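Local structure of putative uncharacterized protein (Streptococcus suis, 4XZ7) at residues G88-M102 / K120-K134. The protein is a probably secreted transglutaminase that acts as a virulence factor, forms a homodimer and has antiphagocytic properties. Sequence-based numbering, arbitrary orientation.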
loop_
_atom_site.group_PDB
_atom_site.type_symbol
_atom_site.label_atom_id
_atom_site.label_comp_id
_atom_site.label_asym_id
_atom_site.label_seq_id
_atom_site.Cartn_x
_atom_site.Cartn_y
_atom_site.Cartn_z
ATOM N N GLY B 88 9.038 -21.053 -6.344
ATOM C CA GLY B 88 8.112 -21.251 -7.463
ATOM C C GLY B 88 8.738 -21.318 -8.858
ATOM O O GLY B 88 8.035 -21.495 -9.853
ATOM N N ASP B 89 10.061 -21.167 -8.942
ATOM C CA ASP B 89 10.763 -21.200 -10.231
ATOM C C ASP B 89 10.687 -22.567 -10.871
ATOM O O ASP B 89 10.515 -23.563 -10.182
ATOM C CB ASP B 89 12.241 -20.821 -10.057
ATOM C CG ASP B 89 12.442 -19.340 -9.894
ATOM O OD1 ASP B 89 11.437 -18.614 -9.704
ATOM O OD2 ASP B 89 13.611 -18.898 -9.967
ATOM N N VAL B 90 10.834 -22.632 -12.189
ATOM C CA VAL B 90 10.934 -23.940 -12.814
ATOM C C VAL B 90 12.233 -24.119 -13.612
ATOM O O VAL B 90 12.829 -23.168 -14.137
ATOM C CB VAL B 90 9.710 -24.239 -13.717
ATOM C CG1 VAL B 90 8.468 -23.473 -13.226
ATOM C CG2 VAL B 90 10.007 -23.959 -15.164
ATOM N N ILE B 91 12.693 -25.360 -13.655
ATOM C CA ILE B 91 13.851 -25.706 -14.453
ATOM C C ILE B 91 13.419 -26.523 -15.667
ATOM O O ILE B 91 12.860 -27.598 -15.512
ATOM C CB ILE B 91 14.863 -26.501 -13.643
ATOM C CG1 ILE B 91 15.426 -25.629 -12.514
ATOM C CG2 ILE B 91 15.961 -27.050 -14.578
ATOM C CD1 ILE B 91 16.487 -26.301 -11.698
ATOM N N ALA B 92 13.667 -26.005 -16.867
ATOM C CA ALA B 92 13.304 -26.727 -18.081
ATOM C C ALA B 92 14.233 -27.908 -18.279
ATOM O O ALA B 92 15.454 -27.768 -18.223
ATOM C CB ALA B 92 13.348 -25.814 -19.296
ATOM N N HIS B 93 13.645 -29.071 -18.533
ATOM C CA HIS B 93 14.405 -30.307 -18.629
ATOM C C HIS B 93 15.135 -30.391 -19.954
ATOM O O HIS B 93 16.299 -30.773 -19.998
ATOM C CB HIS B 93 13.475 -31.501 -18.441
ATOM C CG HIS B 93 12.692 -31.446 -17.168
ATOM N ND1 HIS B 93 13.189 -30.872 -16.017
ATOM C CD2 HIS B 93 11.443 -31.874 -16.866
ATOM C CE1 HIS B 93 12.284 -30.958 -15.058
ATOM N NE2 HIS B 93 11.215 -31.563 -15.546
ATOM N N ASN B 94 14.437 -30.020 -21.025
ATOM C CA ASN B 94 15.003 -29.974 -22.363
ATOM C C ASN B 94 14.372 -28.827 -23.154
ATOM O O ASN B 94 13.531 -28.098 -22.628
ATOM C CB ASN B 94 14.805 -31.320 -23.097
ATOM C CG ASN B 94 13.366 -31.796 -23.086
ATOM O OD1 ASN B 94 12.429 -31.021 -22.874
ATOM N ND2 ASN B 94 13.181 -33.095 -23.321
ATOM N N GLU B 95 14.781 -28.663 -24.406
ATOM C CA GLU B 95 14.261 -27.583 -25.242
ATOM C C GLU B 95 12.743 -27.669 -25.417
ATOM O O GLU B 95 12.039 -26.671 -25.307
ATOM C CB GLU B 95 14.935 -27.600 -26.612
ATOM C CG GLU B 95 16.422 -27.245 -26.593
ATOM C CD GLU B 95 17.313 -28.395 -26.147
ATOM O OE1 GLU B 95 16.787 -29.447 -25.702
ATOM O OE2 GLU B 95 18.548 -28.244 -26.247
ATOM N N GLU B 96 12.250 -28.867 -25.697
ATOM C CA GLU B 96 10.834 -29.060 -25.956
ATOM C C GLU B 96 10.007 -28.579 -24.775
ATOM O O GLU B 96 9.007 -27.882 -24.949
ATOM C CB GLU B 96 10.531 -30.532 -26.250
ATOM C CG GLU B 96 9.062 -30.881 -26.069
ATOM C CD GLU B 96 8.770 -32.370 -26.200
ATOM O OE1 GLU B 96 9.683 -33.142 -26.575
ATOM O OE2 GLU B 96 7.618 -32.768 -25.925
ATOM N N ASP B 97 10.440 -28.957 -23.574
ATOM C CA ASP B 97 9.799 -28.537 -22.335
ATOM C C ASP B 97 9.811 -27.009 -22.214
ATOM O O ASP B 97 8.802 -26.384 -21.864
ATOM C CB ASP B 97 10.510 -29.184 -21.140
ATOM C CG ASP B 97 9.865 -28.845 -19.806
ATOM O OD1 ASP B 97 8.618 -28.735 -19.743
ATOM O OD2 ASP B 97 10.613 -28.700 -18.809
ATOM N N TYR B 98 10.957 -26.407 -22.507
ATOM C CA TYR B 98 11.085 -24.962 -22.390
ATOM C C TYR B 98 10.086 -24.277 -23.309
ATOM O O TYR B 98 9.401 -23.331 -22.910
ATOM C CB TYR B 98 12.508 -24.512 -22.722
ATOM C CG TYR B 98 12.642 -23.019 -22.914
ATOM C CD1 TYR B 98 12.682 -22.161 -21.827
ATOM C CD2 TYR B 98 12.745 -22.468 -24.188
ATOM C CE1 TYR B 98 12.815 -20.791 -22.004
ATOM C CE2 TYR B 98 12.870 -21.112 -24.375
ATOM C CZ TYR B 98 12.902 -20.277 -23.281
ATOM O OH TYR B 98 13.023 -18.923 -23.471
ATOM N N HIS B 99 9.973 -24.782 -24.533
ATOM C CA HIS B 99 9.111 -24.121 -25.502
ATOM C C HIS B 99 7.642 -24.364 -25.172
ATOM O O HIS B 99 6.808 -23.482 -25.369
ATOM C CB HIS B 99 9.475 -24.554 -26.922
ATOM C CG HIS B 99 10.815 -24.044 -27.358
ATOM N ND1 HIS B 99 11.941 -24.840 -27.401
ATOM C CD2 HIS B 99 11.221 -22.801 -27.715
ATOM C CE1 HIS B 99 12.976 -24.117 -27.792
ATOM N NE2 HIS B 99 12.566 -22.875 -27.987
ATOM N N ASN B 100 7.326 -25.525 -24.620
ATOM C CA ASN B 100 5.997 -25.709 -24.063
ATOM C C ASN B 100 5.698 -24.619 -23.042
ATOM O O ASN B 100 4.622 -24.023 -23.037
ATOM C CB ASN B 100 5.862 -27.081 -23.411
ATOM C CG ASN B 100 5.944 -28.210 -24.410
ATOM O OD1 ASN B 100 5.627 -28.037 -25.590
ATOM N ND2 ASN B 100 6.369 -29.380 -23.943
ATOM N N GLN B 101 6.675 -24.349 -22.190
ATOM C CA GLN B 101 6.493 -23.450 -21.064
ATOM C C GLN B 101 6.306 -21.976 -21.474
ATOM O O GLN B 101 5.608 -21.219 -20.800
ATOM C CB GLN B 101 7.689 -23.591 -20.127
ATOM C CG GLN B 101 7.362 -23.397 -18.681
ATOM C CD GLN B 101 6.982 -24.682 -18.010
ATOM O OE1 GLN B 101 6.350 -24.679 -16.961
ATOM N NE2 GLN B 101 7.376 -25.800 -18.605
ATOM N N MET B 102 6.938 -21.579 -22.575
ATOM C CA MET B 102 6.898 -20.198 -23.051
ATOM C C MET B 102 5.872 -19.961 -24.174
ATOM O O MET B 102 5.853 -18.886 -24.788
ATOM C CB MET B 102 8.294 -19.773 -23.548
ATOM C CG MET B 102 9.404 -19.903 -22.519
ATOM S SD MET B 102 8.989 -19.073 -20.978
ATOM C CE MET B 102 8.740 -17.407 -21.575
ATOM N N LYS B 120 8.180 -15.210 -10.905
ATOM C CA LYS B 120 8.865 -16.490 -11.054
ATOM C C LYS B 120 9.849 -16.460 -12.227
ATOM O O LYS B 120 9.692 -15.679 -13.180
ATOM C CB LYS B 120 7.851 -17.619 -11.249
ATOM C CG LYS B 120 6.834 -17.719 -10.121
ATOM C CD LYS B 120 7.525 -17.599 -8.758
ATOM C CE LYS B 120 6.540 -17.333 -7.621
ATOM N NZ LYS B 120 5.601 -18.469 -7.403
ATOM N N ARG B 121 10.859 -17.321 -12.160
ATOM C CA ARG B 121 11.833 -17.428 -13.239
ATOM C C ARG B 121 11.871 -18.851 -13.802
ATOM O O ARG B 121 11.420 -19.799 -13.158
ATOM C CB ARG B 121 13.226 -16.983 -12.745
ATOM C CG ARG B 121 13.274 -15.512 -12.389
ATOM C CD ARG B 121 14.567 -15.054 -11.715
ATOM N NE ARG B 121 14.325 -13.822 -10.950
ATOM C CZ ARG B 121 14.878 -12.653 -11.237
ATOM N NH1 ARG B 121 15.728 -12.554 -12.252
ATOM N NH2 ARG B 121 14.595 -11.591 -10.509
ATOM N N ILE B 122 12.374 -18.989 -15.025
ATOM C CA ILE B 122 12.612 -20.304 -15.609
ATOM C C ILE B 122 14.108 -20.385 -15.897
ATOM O O ILE B 122 14.739 -19.364 -16.226
ATOM C CB ILE B 122 11.763 -20.536 -16.902
ATOM C CG1 ILE B 122 12.088 -21.870 -17.566
ATOM C CG2 ILE B 122 11.962 -19.413 -17.923
ATOM C CD1 ILE B 122 11.001 -22.318 -18.524
ATOM N N HIS B 123 14.676 -21.577 -15.738
ATOM C CA HIS B 123 16.113 -21.771 -15.892
ATOM C C HIS B 123 16.411 -22.982 -16.768
ATOM O O HIS B 123 15.593 -23.891 -16.896
ATOM C CB HIS B 123 16.799 -21.958 -14.533
ATOM C CG HIS B 123 16.273 -21.064 -13.452
ATOM N ND1 HIS B 123 16.768 -19.796 -13.220
ATOM C CD2 HIS B 123 15.306 -21.265 -12.524
ATOM C CE1 HIS B 123 16.123 -19.256 -12.203
ATOM N NE2 HIS B 123 15.224 -20.127 -11.765
ATOM N N ALA B 124 17.592 -23.012 -17.361
ATOM C CA ALA B 124 17.921 -24.123 -18.238
ATOM C C ALA B 124 19.422 -24.217 -18.425
ATOM O O ALA B 124 20.124 -23.205 -18.353
ATOM C CB ALA B 124 17.213 -23.972 -19.585
ATOM N N LEU B 125 19.913 -25.435 -18.651
ATOM C CA LEU B 125 21.337 -25.645 -18.905
ATOM C C LEU B 125 21.716 -25.345 -20.351
ATOM O O LEU B 125 22.893 -25.403 -20.724
ATOM C CB LEU B 125 21.736 -27.077 -18.546
ATOM C CG LEU B 125 21.654 -27.375 -17.046
ATOM C CD1 LEU B 125 21.858 -28.858 -16.807
ATOM C CD2 LEU B 125 22.651 -26.551 -16.251
ATOM N N PHE B 126 20.718 -25.031 -21.166
ATOM C CA PHE B 126 20.963 -24.555 -22.524
ATOM C C PHE B 126 20.543 -23.098 -22.578
ATOM O O PHE B 126 19.798 -22.628 -21.724
ATOM C CB PHE B 126 20.207 -25.396 -23.558
ATOM C CG PHE B 126 18.743 -25.546 -23.259
ATOM C CD1 PHE B 126 17.826 -24.606 -23.714
ATOM C CD2 PHE B 126 18.283 -26.616 -22.524
ATOM C CE1 PHE B 126 16.480 -24.738 -23.430
ATOM C CE2 PHE B 126 16.942 -26.751 -22.241
ATOM C CZ PHE B 126 16.040 -25.811 -22.689
ATOM N N LYS B 127 21.013 -22.388 -23.588
ATOM C CA LYS B 127 20.825 -20.947 -23.647
ATOM C C LYS B 127 19.373 -20.590 -23.852
ATOM O O LYS B 127 18.739 -21.011 -24.823
ATOM C CB LYS B 127 21.659 -20.334 -24.762
ATOM C CG LYS B 127 21.476 -18.838 -24.878
ATOM C CD LYS B 127 22.577 -18.224 -25.737
ATOM C CE LYS B 127 22.378 -16.724 -25.860
ATOM N NZ LYS B 127 23.390 -16.126 -26.754
ATOM N N ILE B 128 18.848 -19.813 -22.917
ATOM C CA ILE B 128 17.521 -19.258 -23.050
ATOM C C ILE B 128 17.607 -17.797 -22.674
ATOM O O ILE B 128 18.353 -17.426 -21.751
ATOM C CB ILE B 128 16.489 -19.973 -22.156
ATOM C CG1 ILE B 128 16.946 -19.963 -20.699
ATOM C CG2 ILE B 128 16.298 -21.400 -22.640
ATOM C CD1 ILE B 128 15.875 -20.335 -19.665
ATOM N N GLU B 129 16.863 -16.973 -23.404
ATOM C CA GLU B 129 16.688 -15.568 -23.046
ATOM C C GLU B 129 15.387 -15.032 -23.637
ATOM O O GLU B 129 14.805 -15.632 -24.543
ATOM C CB GLU B 129 17.878 -14.733 -23.518
ATOM C CG GLU B 129 18.423 -15.114 -24.878
ATOM C CD GLU B 129 19.366 -14.065 -25.446
ATOM O OE1 GLU B 129 19.015 -13.489 -26.499
ATOM O OE2 GLU B 129 20.447 -13.811 -24.850
ATOM N N LEU B 130 14.914 -13.914 -23.106
ATOM C CA LEU B 130 13.842 -13.163 -23.765
ATOM C C LEU B 130 14.460 -11.911 -24.379
ATOM O O LEU B 130 15.072 -11.109 -23.659
ATOM C CB LEU B 130 12.729 -12.799 -22.778
ATOM C CG LEU B 130 12.042 -13.994 -22.122
ATOM C CD1 LEU B 130 11.020 -13.526 -21.091
ATOM C CD2 LEU B 130 11.388 -14.883 -23.179
ATOM N N ASP B 131 14.342 -11.740 -25.696
ATOM C CA ASP B 131 15.104 -10.678 -26.346
ATOM C C ASP B 131 14.463 -9.296 -26.166
ATOM O O ASP B 131 13.364 -9.159 -25.621
ATOM C CB ASP B 131 15.335 -10.990 -27.839
ATOM C CG ASP B 131 14.055 -11.105 -28.643
ATOM O OD1 ASP B 131 12.966 -10.726 -28.144
ATOM O OD2 ASP B 131 14.155 -11.581 -29.801
ATOM N N SER B 132 15.184 -8.267 -26.593
ATOM C CA SER B 132 14.752 -6.894 -26.391
ATOM C C SER B 132 13.446 -6.588 -27.137
ATOM O O SER B 132 12.676 -5.735 -26.706
ATOM C CB SER B 132 15.858 -5.938 -26.839
ATOM O OG SER B 132 16.228 -6.235 -28.177
ATOM N N ASN B 133 13.183 -7.282 -28.247
ATOM C CA ASN B 133 11.934 -7.053 -28.995
ATOM C C ASN B 133 10.720 -7.498 -28.175
ATOM O O ASN B 133 9.701 -6.780 -28.080
ATOM C CB ASN B 133 11.931 -7.789 -30.345
ATOM C CG ASN B 133 12.919 -7.194 -31.362
ATOM O OD1 ASN B 133 13.314 -6.032 -31.264
ATOM N ND2 ASN B 133 13.315 -8.006 -32.350
ATOM N N LYS B 134 10.822 -8.690 -27.595
ATOM C CA LYS B 134 9.725 -9.224 -26.804
ATOM C C LYS B 134 9.529 -8.369 -25.554
ATOM O O LYS B 134 8.400 -8.108 -25.148
ATOM C CB LYS B 134 9.952 -10.699 -26.407
ATOM C CG LYS B 134 8.780 -11.226 -25.573
ATOM C CD LYS B 134 8.772 -12.716 -25.297
ATOM C CE LYS B 134 7.464 -13.086 -24.573
ATOM N NZ LYS B 134 7.385 -14.458 -23.946
HETATM O O HOH W 1 18.036 -27.768 -18.525
HETATM O O HOH W 2 15.093 -18.457 -25.166
#
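V90 and I91 run parallel to I122 and H123, their backbones joined by three hydrogen bonds: V90 N to R121 O, H123 N to V90 O and A92 N to H123 O. After A92, segment 88-102 turns into helix 95-101, started by N94, whose OD1 caps D97 N, and the helix lies across the face of the strands that carries V90 and I122.

D89 suits the strand entrance because its carboxylate can serve two donors. D89 OD1 takes R121 N (2.8 Å) from above the carboxylate plane. D89 OD2 takes H123 NE2 (2.7 Å) on its anti side but 33° out of the carboxylate plane, while lying close to the plane of the imidazole. With S160 hydrogen-bonded to H123 ND1, both ring nitrogens are engaged, which fixes the ring's rotation.

Between helix and strands, the beta-branched I122, a residue type suited to strands, reaches Y98 CD1 (3.7 Å) and Q101 CG with its CD1, and V90 CG2 with its CG1. Broad aromatics suit this layer. I128 CG2 makes a CH-pi contact over the centre of one Y98 face, 3.6 Å from the centroid, and M102 CG lies toward the rim of the other. Y98 CG stands anti to its own N (chi1 167°), directing the ring from the helix to the strands, and the hydroxyl bonds H161 and a water held by E129 N. F126 meets Y98 CB at its edge (CZ to CB 3.8 Å), with A124 CB over one face and E95 CG over the other, where the E95 carboxylate stacks within 11° of parallel.

The arrangement belongs to a mixed sheet in the N-terminal part of the chain: helix 95-101 covers the V90/I122 face of parallel strands 90-91 and 121-124, and strand 157-167 pairs antiparallel with the other side of 121-124.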